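Local coordinates for protein phosphatidylserine synthase (Haemophilus influenzae, PDB 3HSI) that is named a phosphatidylserine synthase and belongs to the phospholipase D superfamily, with two related phospholipase D-like regions in one chain, at residues Ser186-Asp197 and Tyr222-Ser233. Residues are numbered along the deposited sequence; the frame is centred on the assembly and turned at random.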
loop_
_atom_site.group_PDB
_atom_site.type_symbol
_atom_site.label_atom_id
_atom_site.label_comp_id
_atom_site.label_asym_id
_atom_site.label_seq_id
_atom_site.Cartn_x
_atom_site.Cartn_y
_atom_site.Cartn_z
ATOM N N SER C 186 0.798 -29.934 -11.512
ATOM C CA SER C 186 0.105 -28.641 -11.570
ATOM C C SER C 186 0.885 -27.555 -10.847
ATOM O O SER C 186 0.922 -26.408 -11.291
ATOM C CB SER C 186 -1.280 -28.763 -10.934
ATOM O OG SER C 186 -1.914 -27.499 -10.896
HETATM N N MSE C 187 1.498 -27.922 -9.724
HETATM C CA MSE C 187 2.237 -26.967 -8.928
HETATM C C MSE C 187 3.571 -26.519 -9.595
HETATM O O MSE C 187 3.882 -25.308 -9.690
HETATM C CB MSE C 187 2.390 -27.515 -7.508
HETATM C CG MSE C 187 1.012 -27.592 -6.837
HETATM SE SE MSE C 187 1.124 -27.911 -4.938
HETATM C CE MSE C 187 1.134 -26.019 -4.388
ATOM N N VAL C 188 4.289 -27.491 -10.127
ATOM C CA VAL C 188 5.494 -27.239 -10.891
ATOM C C VAL C 188 5.199 -26.422 -12.167
ATOM O O VAL C 188 5.984 -25.570 -12.538
ATOM C CB VAL C 188 6.155 -28.585 -11.286
ATOM C CG1 VAL C 188 7.255 -28.381 -12.354
ATOM C CG2 VAL C 188 6.645 -29.316 -10.025
ATOM N N ASN C 189 4.088 -26.717 -12.844
ATOM C CA ASN C 189 3.689 -25.933 -14.006
ATOM C C ASN C 189 3.446 -24.452 -13.661
ATOM O O ASN C 189 3.879 -23.556 -14.395
ATOM C CB ASN C 189 2.485 -26.545 -14.699
ATOM C CG ASN C 189 2.851 -27.766 -15.519
ATOM O OD1 ASN C 189 4.005 -27.974 -15.871
ATOM N ND2 ASN C 189 1.857 -28.564 -15.854
ATOM N N PHE C 190 2.798 -24.210 -12.530
ATOM C CA PHE C 190 2.530 -22.836 -12.061
ATOM C C PHE C 190 3.842 -22.101 -11.843
ATOM O O PHE C 190 4.022 -20.934 -12.247
ATOM C CB PHE C 190 1.692 -22.852 -10.758
ATOM C CG PHE C 190 1.414 -21.479 -10.209
ATOM C CD1 PHE C 190 0.451 -20.666 -10.788
ATOM C CD2 PHE C 190 2.170 -20.965 -9.162
ATOM C CE1 PHE C 190 0.222 -19.365 -10.300
ATOM C CE2 PHE C 190 1.942 -19.650 -8.670
ATOM C CZ PHE C 190 0.976 -18.868 -9.235
ATOM N N ILE C 191 4.771 -22.808 -11.210
ATOM C CA ILE C 191 6.066 -22.254 -10.879
ATOM C C ILE C 191 6.802 -21.888 -12.153
ATOM O O ILE C 191 7.252 -20.749 -12.292
ATOM C CB ILE C 191 6.891 -23.219 -10.006
ATOM C CG1 ILE C 191 6.263 -23.275 -8.592
ATOM C CG2 ILE C 191 8.356 -22.796 -9.952
ATOM C CD1 ILE C 191 6.813 -24.402 -7.769
ATOM N N ASN C 192 6.893 -22.841 -13.083
ATOM C CA ASN C 192 7.580 -22.598 -14.335
ATOM C C ASN C 192 6.876 -21.545 -15.174
ATOM O O ASN C 192 7.527 -20.626 -15.647
ATOM C CB ASN C 192 7.713 -23.875 -15.166
ATOM C CG ASN C 192 8.936 -24.673 -14.814
ATOM O OD1 ASN C 192 10.034 -24.351 -15.256
ATOM N ND2 ASN C 192 8.755 -25.745 -14.052
ATOM N N ASP C 193 5.556 -21.684 -15.335
ATOM C CA ASP C 193 4.753 -20.830 -16.211
ATOM C C ASP C 193 4.523 -19.446 -15.664
ATOM O O ASP C 193 4.509 -18.501 -16.441
ATOM C CB ASP C 193 3.372 -21.442 -16.508
ATOM C CG ASP C 193 3.454 -22.719 -17.323
ATOM O OD1 ASP C 193 4.568 -23.136 -17.727
ATOM O OD2 ASP C 193 2.395 -23.333 -17.568
ATOM N N TYR C 194 4.309 -19.322 -14.353
ATOM C CA TYR C 194 3.946 -18.024 -13.778
ATOM C C TYR C 194 4.959 -17.384 -12.819
ATOM O O TYR C 194 5.240 -16.193 -12.930
ATOM C CB TYR C 194 2.568 -18.094 -13.120
ATOM C CG TYR C 194 1.461 -18.231 -14.138
ATOM C CD1 TYR C 194 1.132 -17.154 -14.974
ATOM C CD2 TYR C 194 0.765 -19.427 -14.286
ATOM C CE1 TYR C 194 0.156 -17.264 -15.940
ATOM C CE2 TYR C 194 -0.257 -19.552 -15.258
ATOM C CZ TYR C 194 -0.535 -18.467 -16.083
ATOM O OH TYR C 194 -1.512 -18.547 -17.032
ATOM N N LEU C 195 5.500 -18.151 -11.882
ATOM C CA LEU C 195 6.402 -17.565 -10.895
ATOM C C LEU C 195 7.758 -17.229 -11.476
ATOM O O LEU C 195 8.247 -16.137 -11.256
ATOM C CB LEU C 195 6.571 -18.456 -9.657
ATOM C CG LEU C 195 5.493 -18.359 -8.598
ATOM C CD1 LEU C 195 5.914 -19.178 -7.372
ATOM C CD2 LEU C 195 5.247 -16.904 -8.214
ATOM N N LEU C 196 8.350 -18.189 -12.197
ATOM C CA LEU C 196 9.669 -18.051 -12.776
ATOM C C LEU C 196 9.706 -17.229 -14.056
ATOM O O LEU C 196 10.092 -17.724 -15.102
ATOM C CB LEU C 196 10.270 -19.427 -13.071
ATOM C CG LEU C 196 10.989 -20.215 -11.992
ATOM C CD1 LEU C 196 11.672 -21.395 -12.681
ATOM C CD2 LEU C 196 12.014 -19.337 -11.302
ATOM N N ASP C 197 9.346 -15.962 -13.978
ATOM C CA ASP C 197 9.558 -15.068 -15.100
ATOM C C ASP C 197 10.896 -14.334 -14.974
ATOM O O ASP C 197 11.075 -13.437 -14.125
ATOM C CB ASP C 197 8.404 -14.079 -15.193
ATOM C CG ASP C 197 8.590 -13.076 -16.309
ATOM O OD1 ASP C 197 9.534 -13.215 -17.118
ATOM O OD2 ASP C 197 7.789 -12.118 -16.373
ATOM N N TYR C 222 6.000 -7.387 -13.730
ATOM C CA TYR C 222 5.849 -8.785 -13.308
ATOM C C TYR C 222 4.703 -8.958 -12.320
ATOM O O TYR C 222 3.962 -9.914 -12.416
ATOM C CB TYR C 222 7.118 -9.243 -12.649
ATOM C CG TYR C 222 7.073 -10.558 -11.938
ATOM C CD1 TYR C 222 6.975 -11.748 -12.640
ATOM C CD2 TYR C 222 7.228 -10.616 -10.541
ATOM C CE1 TYR C 222 6.996 -12.988 -11.959
ATOM C CE2 TYR C 222 7.268 -11.822 -9.867
ATOM C CZ TYR C 222 7.164 -13.008 -10.578
ATOM O OH TYR C 222 7.204 -14.212 -9.900
ATOM N N ARG C 223 4.591 -8.035 -11.364
ATOM C CA ARG C 223 3.576 -8.139 -10.310
ATOM C C ARG C 223 2.229 -8.037 -10.992
ATOM O O ARG C 223 1.349 -8.866 -10.780
ATOM C CB ARG C 223 3.722 -7.005 -9.270
ATOM C CG ARG C 223 2.633 -6.965 -8.210
ATOM C CD ARG C 223 2.815 -5.760 -7.236
ATOM N NE ARG C 223 1.647 -5.623 -6.359
ATOM C CZ ARG C 223 1.475 -6.250 -5.201
ATOM N NH1 ARG C 223 2.388 -7.077 -4.719
ATOM N NH2 ARG C 223 0.351 -6.078 -4.539
ATOM N N LYS C 224 2.088 -7.010 -11.824
ATOM C CA LYS C 224 0.844 -6.762 -12.527
ATOM C C LYS C 224 0.407 -7.966 -13.367
ATOM O O LYS C 224 -0.755 -8.353 -13.354
ATOM C CB LYS C 224 0.978 -5.518 -13.384
ATOM C CG LYS C 224 -0.350 -4.875 -13.698
ATOM C CD LYS C 224 -0.098 -3.458 -14.127
ATOM C CE LYS C 224 -1.087 -3.009 -15.154
ATOM N NZ LYS C 224 -0.679 -3.565 -16.452
ATOM N N ASP C 225 1.351 -8.569 -14.067
ATOM C CA ASP C 225 1.047 -9.728 -14.889
ATOM C C ASP C 225 0.649 -10.933 -14.035
ATOM O O ASP C 225 -0.330 -11.599 -14.327
ATOM C CB ASP C 225 2.236 -10.068 -15.814
ATOM C CG ASP C 225 1.891 -11.131 -16.858
ATOM O OD1 ASP C 225 0.805 -11.076 -17.466
ATOM O OD2 ASP C 225 2.710 -12.028 -17.100
ATOM N N LEU C 226 1.397 -11.195 -12.974
ATOM C CA LEU C 226 1.116 -12.340 -12.111
ATOM C C LEU C 226 -0.231 -12.189 -11.377
ATOM O O LEU C 226 -1.017 -13.140 -11.287
ATOM C CB LEU C 226 2.258 -12.512 -11.125
ATOM C CG LEU C 226 2.233 -13.746 -10.218
ATOM C CD1 LEU C 226 2.321 -15.035 -11.013
ATOM C CD2 LEU C 226 3.370 -13.625 -9.254
ATOM N N ALA C 227 -0.508 -10.967 -10.899
ATOM C CA ALA C 227 -1.739 -10.666 -10.203
ATOM C C ALA C 227 -2.930 -10.923 -11.128
ATOM O O ALA C 227 -3.948 -11.452 -10.704
ATOM C CB ALA C 227 -1.757 -9.195 -9.721
ATOM N N GLN C 228 -2.821 -10.546 -12.396
ATOM C CA GLN C 228 -3.979 -10.731 -13.254
ATOM C C GLN C 228 -4.058 -12.103 -13.903
ATOM O O GLN C 228 -5.146 -12.550 -14.232
ATOM C CB GLN C 228 -4.119 -9.596 -14.276
ATOM C CG GLN C 228 -3.204 -9.623 -15.445
ATOM C CD GLN C 228 -3.592 -8.534 -16.470
ATOM O OE1 GLN C 228 -4.654 -7.912 -16.342
ATOM N NE2 GLN C 228 -2.735 -8.299 -17.474
ATOM N N ASN C 229 -2.936 -12.785 -14.083
ATOM C CA ASN C 229 -2.999 -14.038 -14.838
ATOM C C ASN C 229 -2.625 -15.313 -14.112
ATOM O O ASN C 229 -3.007 -16.372 -14.543
ATOM C CB ASN C 229 -2.200 -13.961 -16.145
ATOM C CG ASN C 229 -2.610 -12.803 -17.016
ATOM O OD1 ASN C 229 -3.757 -12.706 -17.440
ATOM N ND2 ASN C 229 -1.667 -11.922 -17.302
ATOM N N GLY C 230 -1.865 -15.239 -13.033
ATOM C CA GLY C 230 -1.437 -16.465 -12.385
ATOM C C GLY C 230 -2.616 -17.311 -11.947
ATOM O O GLY C 230 -3.534 -16.815 -11.282
ATOM N N GLU C 231 -2.588 -18.587 -12.328
ATOM C CA GLU C 231 -3.587 -19.556 -11.902
ATOM C C GLU C 231 -3.014 -20.947 -12.076
ATOM O O GLU C 231 -2.100 -21.136 -12.864
ATOM C CB GLU C 231 -4.894 -19.408 -12.705
ATOM C CG GLU C 231 -4.717 -19.615 -14.209
ATOM C CD GLU C 231 -6.037 -19.466 -14.988
ATOM O OE1 GLU C 231 -7.119 -19.308 -14.360
ATOM O OE2 GLU C 231 -5.994 -19.523 -16.248
ATOM N N TYR C 232 -3.496 -21.906 -11.305
ATOM C CA TYR C 232 -3.064 -23.299 -11.460
ATOM C C TYR C 232 -3.991 -23.944 -12.488
ATOM O O TYR C 232 -5.116 -23.492 -12.638
ATOM C CB TYR C 232 -3.167 -24.048 -10.142
ATOM C CG TYR C 232 -2.166 -23.619 -9.086
ATOM C CD1 TYR C 232 -0.934 -24.248 -8.994
ATOM C CD2 TYR C 232 -2.447 -22.588 -8.193
ATOM C CE1 TYR C 232 -0.009 -23.883 -8.049
ATOM C CE2 TYR C 232 -1.510 -22.207 -7.222
ATOM C CZ TYR C 232 -0.299 -22.882 -7.167
ATOM O OH TYR C 232 0.678 -22.562 -6.267
ATOM N N SER C 233 -3.516 -24.952 -13.218
ATOM C CA SER C 233 -4.369 -25.697 -14.160
ATOM C C SER C 233 -4.480 -27.160 -13.741
ATOM O O SER C 233 -3.540 -27.745 -13.239
ATOM C CB SER C 233 -3.802 -25.662 -15.587
ATOM O OG SER C 233 -3.930 -24.387 -16.147
HETATM O O HOH W 1 -0.803 -25.317 -12.976
HETATM O O HOH W 2 2.941 -23.857 -6.760
#
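Phe190 and Tyr232 lie face to face, their ring centroids 4.2 Å apart and their planes 24° from parallel, and this stack illustrates how the extended segment 230-233 that follows helix 216-229 can continue a helix contact after the helix itself has ended. The stack is offset: Tyr232 CZ sits over the rim of the Phe190 ring, while Phe190 CB comes within 3.4 Å of Tyr232 CE1. Phe190 reaches this segment because its CG stands anti to the backbone N (chi1 179°), and its ring edge then meets the backbone of Gly230 and Glu231. The opposite face of the same ring is backed by Tyr194 CB. One turn on, Tyr194 lays its own ring over Gly230, the first residue to leave helix 216-229, with Gly230 CA 3.8 Å from the ring centroid in a CH-pi contact over the face.

Leu226 packs against helix 181-195 with both methyls, CD1 3.7 Å from Tyr194 CB and CD2 3.9 Å from Leu195 CD2. Beyond it Tyr222 sends its hydroxyl to Leu195 O, a short 2.6 Å bond from OH that lies in the carbonyl plane on a lone pair. At the other end Ser186 OG donates to Ser233 O from above the carbonyl plane, and a water bridges Ser186 O to Ser233 N.

Strand 245-252 borders the aromatic cluster through Phe250, which meets Phe190, Leu226 and Tyr232, and the Tyr232 hydroxyl is hydrogen-bonded to Asn393 ND2. The chemistry is thus divided: aromatic and aliphatic groups meet in the middle, and at each end a side-chain hydroxyl donates to a main-chain carbonyl. Tyr222 engages the carbonyl of Leu195 just where helix 181-195 finishes, so the bond ties the C-terminal end of that helix to helix 216-229 and would be expected to restrict rotation of the Tyr222 ring.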